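Local coordinates for protein bacterial regulatory proteins, tetR family (Corynebacterium glutamicum, PDB 3AQT) that probably binds DNA as a TetR-family transcriptional repressor and takes up resorcinol in a pocket of its all-helical ligand-binding domain, at residues G173-E178 with A216-V221. Sequence-based numbering, arbitrary orientation.
Sequences GRFTIE and AMLRMV
Phe175 and Val221 meet where a loop passes the end of a helix, and the phenylalanine can be traced outward from its backbone. Its CB lies 3.2 Å from the carbonyl O of Val221. With chi1 at -58°, CG turns beside the backbone N, where it faces both Val221 O and Val221 CG2, and the ring runs alongside the valine side chain. CD1 then comes to 3.8 Å from Val221 CG2, and CE1 keeps nearly the same spacing to that methyl. The methyl sits over one face, 4.0 Å from the ring centroid and 20° off the normal, which meets the geometry of a CH-pi contact. Farther out, CE1 approaches Leu218 CD2 obliquely at 4.2 Å. The oxygen met by CB also accepts a hydrogen bond from the backbone N of Thr176 at 2.6 Å. The N-H points nearly straight at Val221 O (159°), with the donor tilted out of the carbonyl plane. The other valine branch, CG1, packs against Ile177 CD1 at 3.8 Å, leaving Val221 between two side chains of the loop. Val221 is the first residue past helix 209-220 with non-helical phi/psi, and its carbonyl accepts its bond from the loop. The Phe175 side chain also touches Leu166 of helix 159-171 and Ala120 of helix 119-134; it lies about 8 Å from bound resorcinol. Glu178 forms salt bridges to Arg219 and Arg229 of the second subunit, placing this junction of the loop between helices 159-171 and 180-199 with the end of helix 209-220 beside the dimer interface.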
ATOM      1  N   GLY B 173      -5.334 -18.191  20.512  1.00 41.25           N
ATOM      2  CA  GLY B 173      -5.379 -19.218  19.486  1.00 38.95           C
ATOM      3  C   GLY B 173      -6.369 -18.953  18.360  1.00 38.45           C
ATOM      4  O   GLY B 173      -6.609 -19.823  17.519  1.00 38.86           O
ATOM      5  N   ARG B 174      -6.956 -17.761  18.336  1.00 37.47           N
ATOM      6  CA  ARG B 174      -7.915 -17.404  17.296  1.00 35.99           C
ATOM      7  C   ARG B 174      -7.213 -17.129  15.965  1.00 36.03           C
ATOM      8  O   ARG B 174      -7.751 -17.423  14.904  1.00 37.13           O
ATOM      9  CB  ARG B 174      -8.695 -16.158  17.711  1.00 35.83           C
ATOM     10  CG  ARG B 174      -9.920 -15.858  16.861  1.00 35.49           C
ATOM     11  CD  ARG B 174     -10.998 -16.901  17.077  1.00 33.74           C
ATOM     12  NE  ARG B 174     -12.321 -16.431  16.674  1.00 33.47           N
ATOM     13  CZ  ARG B 174     -13.082 -17.034  15.763  1.00 33.66           C
ATOM     14  NH1 ARG B 174     -12.646 -18.128  15.150  1.00 31.71           N
ATOM     15  NH2 ARG B 174     -14.290 -16.562  15.489  1.00 33.67           N
ATOM     16  N   PHE B 175      -6.011 -16.563  16.028  1.00 35.94           N
ATOM     17  CA  PHE B 175      -5.254 -16.239  14.827  1.00 36.95           C
ATOM     18  C   PHE B 175      -3.954 -17.023  14.724  1.00 39.66           C
ATOM     19  O   PHE B 175      -3.418 -17.500  15.727  1.00 41.96           O
ATOM     20  CB  PHE B 175      -4.876 -14.750  14.792  1.00 34.39           C
ATOM     21  CG  PHE B 175      -6.038 -13.804  14.861  1.00 30.92           C
ATOM     22  CD1 PHE B 175      -7.254 -14.121  14.285  1.00 28.72           C
ATOM     23  CD2 PHE B 175      -5.891 -12.568  15.474  1.00 30.99           C
ATOM     24  CE1 PHE B 175      -8.314 -13.214  14.320  1.00 30.28           C
ATOM     25  CE2 PHE B 175      -6.939 -11.655  15.515  1.00 30.82           C
ATOM     26  CZ  PHE B 175      -8.153 -11.977  14.938  1.00 30.19           C
ATOM     27  N   THR B 176      -3.448 -17.132  13.498  1.00 40.57           N
ATOM     28  CA  THR B 176      -2.176 -17.785  13.228  1.00 42.21           C
ATOM     29  C   THR B 176      -1.362 -16.725  12.499  1.00 41.89           C
ATOM     30  O   THR B 176      -1.702 -16.340  11.381  1.00 42.61           O
ATOM     31  CB  THR B 176      -2.337 -19.011  12.312  1.00 44.62           C
ATOM     32  OG1 THR B 176      -3.089 -20.021  12.995  1.00 47.68           O
ATOM     33  CG2 THR B 176      -0.970 -19.571  11.923  1.00 43.70           C
ATOM     34  N   ILE B 177      -0.299 -16.247  13.135  1.00 41.61           N
ATOM     35  CA  ILE B 177       0.532 -15.204  12.550  1.00 42.19           C
ATOM     36  C   ILE B 177       1.996 -15.480  12.834  1.00 43.95           C
ATOM     37  O   ILE B 177       2.372 -15.709  13.981  1.00 46.63           O
ATOM     38  CB  ILE B 177       0.177 -13.826  13.160  1.00 41.51           C
ATOM     39  CG1 ILE B 177      -1.292 -13.502  12.912  1.00 40.72           C
ATOM     40  CG2 ILE B 177       1.077 -12.747  12.587  1.00 39.86           C
ATOM     41  CD1 ILE B 177      -1.855 -12.365  13.764  1.00 47.18           C
ATOM     42  N   GLU B 178       2.831 -15.431  11.799  1.00 46.06           N
ATOM     43  CA  GLU B 178       4.258 -15.692  11.976  1.00 47.60           C
ATOM     44  C   GLU B 178       5.034 -14.440  12.364  1.00 47.22           C
ATOM     45  O   GLU B 178       6.012 -14.515  13.106  1.00 47.41           O
ATOM     46  CB  GLU B 178       4.842 -16.283  10.698  1.00 50.74           C
ATOM     47  CG  GLU B 178       4.221 -17.613  10.317  1.00 58.07           C
ATOM     48  CD  GLU B 178       4.548 -18.019   8.899  1.00 62.55           C
ATOM     49  OE1 GLU B 178       4.066 -17.347   7.965  1.00 67.76           O
ATOM     50  OE2 GLU B 178       5.290 -19.003   8.716  1.00 64.29           O
ATOM     51  N   ALA B 216     -11.176 -11.048   4.085  1.00 35.10           N
ATOM     52  CA  ALA B 216      -9.858 -11.327   3.522  1.00 35.97           C
ATOM     53  C   ALA B 216      -8.763 -11.110   4.558  1.00 36.21           C
ATOM     54  O   ALA B 216      -7.791 -11.870   4.607  1.00 36.14           O
ATOM     55  CB  ALA B 216      -9.604 -10.453   2.299  1.00 35.76           C
HETATM   56  N   MSE B 217      -8.913 -10.081   5.389  1.00 35.90           N
HETATM   57  CA  MSE B 217      -7.906  -9.821   6.410  1.00 37.62           C
HETATM   58  C   MSE B 217      -7.973 -10.898   7.484  1.00 38.04           C
HETATM   59  O   MSE B 217      -6.939 -11.283   8.050  1.00 38.06           O
HETATM   60  CB  MSE B 217      -8.088  -8.427   7.025  1.00 41.05           C
HETATM   61  CG  MSE B 217      -7.774  -7.264   6.075  1.00 47.84           C
HETATM   62 SE   MSE B 217      -6.049  -7.399   5.145  1.00 58.45          SE
HETATM   63  CE  MSE B 217      -4.910  -7.644   6.673  1.00 55.84           C
ATOM     64  N   LEU B 218      -9.183 -11.395   7.752  1.00 35.93           N
ATOM     65  CA  LEU B 218      -9.361 -12.451   8.743  1.00 34.71           C
ATOM     66  C   LEU B 218      -8.698 -13.712   8.232  1.00 34.10           C
ATOM     67  O   LEU B 218      -8.052 -14.434   8.985  1.00 33.80           O
ATOM     68  CB  LEU B 218     -10.847 -12.719   9.018  1.00 34.32           C
ATOM     69  CG  LEU B 218     -11.536 -11.716   9.951  1.00 34.87           C
ATOM     70  CD1 LEU B 218     -12.981 -12.101  10.179  1.00 34.59           C
ATOM     71  CD2 LEU B 218     -10.795 -11.683  11.274  1.00 35.95           C
ATOM     72  N   ARG B 219      -8.855 -13.985   6.943  1.00 34.95           N
ATOM     73  CA  ARG B 219      -8.223 -15.169   6.386  1.00 35.91           C
ATOM     74  C   ARG B 219      -6.705 -15.003   6.440  1.00 36.77           C
ATOM     75  O   ARG B 219      -5.973 -15.942   6.749  1.00 35.51           O
ATOM     76  CB  ARG B 219      -8.702 -15.404   4.953  1.00 36.53           C
ATOM     77  CG  ARG B 219     -10.108 -15.974   4.886  1.00 40.16           C
ATOM     78  CD  ARG B 219     -10.452 -16.461   3.497  1.00 41.80           C
ATOM     79  NE  ARG B 219     -10.953 -15.382   2.661  1.00 47.26           N
ATOM     80  CZ  ARG B 219     -12.239 -15.084   2.525  1.00 48.09           C
ATOM     81  NH1 ARG B 219     -13.155 -15.796   3.168  1.00 47.75           N
ATOM     82  NH2 ARG B 219     -12.602 -14.064   1.757  1.00 49.75           N
HETATM   83  N   MSE B 220      -6.236 -13.790   6.173  1.00 37.94           N
HETATM   84  CA  MSE B 220      -4.811 -13.523   6.209  1.00 40.35           C
HETATM   85  C   MSE B 220      -4.205 -13.833   7.567  1.00 39.45           C
HETATM   86  O   MSE B 220      -3.042 -14.217   7.644  1.00 38.70           O
HETATM   87  CB  MSE B 220      -4.521 -12.068   5.851  1.00 46.45           C
HETATM   88  CG  MSE B 220      -3.032 -11.788   5.748  1.00 53.25           C
HETATM   89 SE   MSE B 220      -2.615  -9.931   5.532  1.00 65.81          SE
HETATM   90  CE  MSE B 220      -2.468  -9.501   7.420  1.00 61.99           C
ATOM     91  N   VAL B 221      -4.979 -13.664   8.641  1.00 39.54           N
ATOM     92  CA  VAL B 221      -4.454 -13.957   9.971  1.00 40.33           C
ATOM     93  C   VAL B 221      -4.790 -15.348  10.527  1.00 42.22           C
ATOM     94  O   VAL B 221      -4.679 -15.590  11.736  1.00 41.70           O
ATOM     95  CB  VAL B 221      -4.837 -12.863  11.007  1.00 40.07           C
ATOM     96  CG1 VAL B 221      -4.040 -11.598  10.715  1.00 39.79           C
ATOM     97  CG2 VAL B 221      -6.329 -12.578  10.976  1.00 38.57           C
TER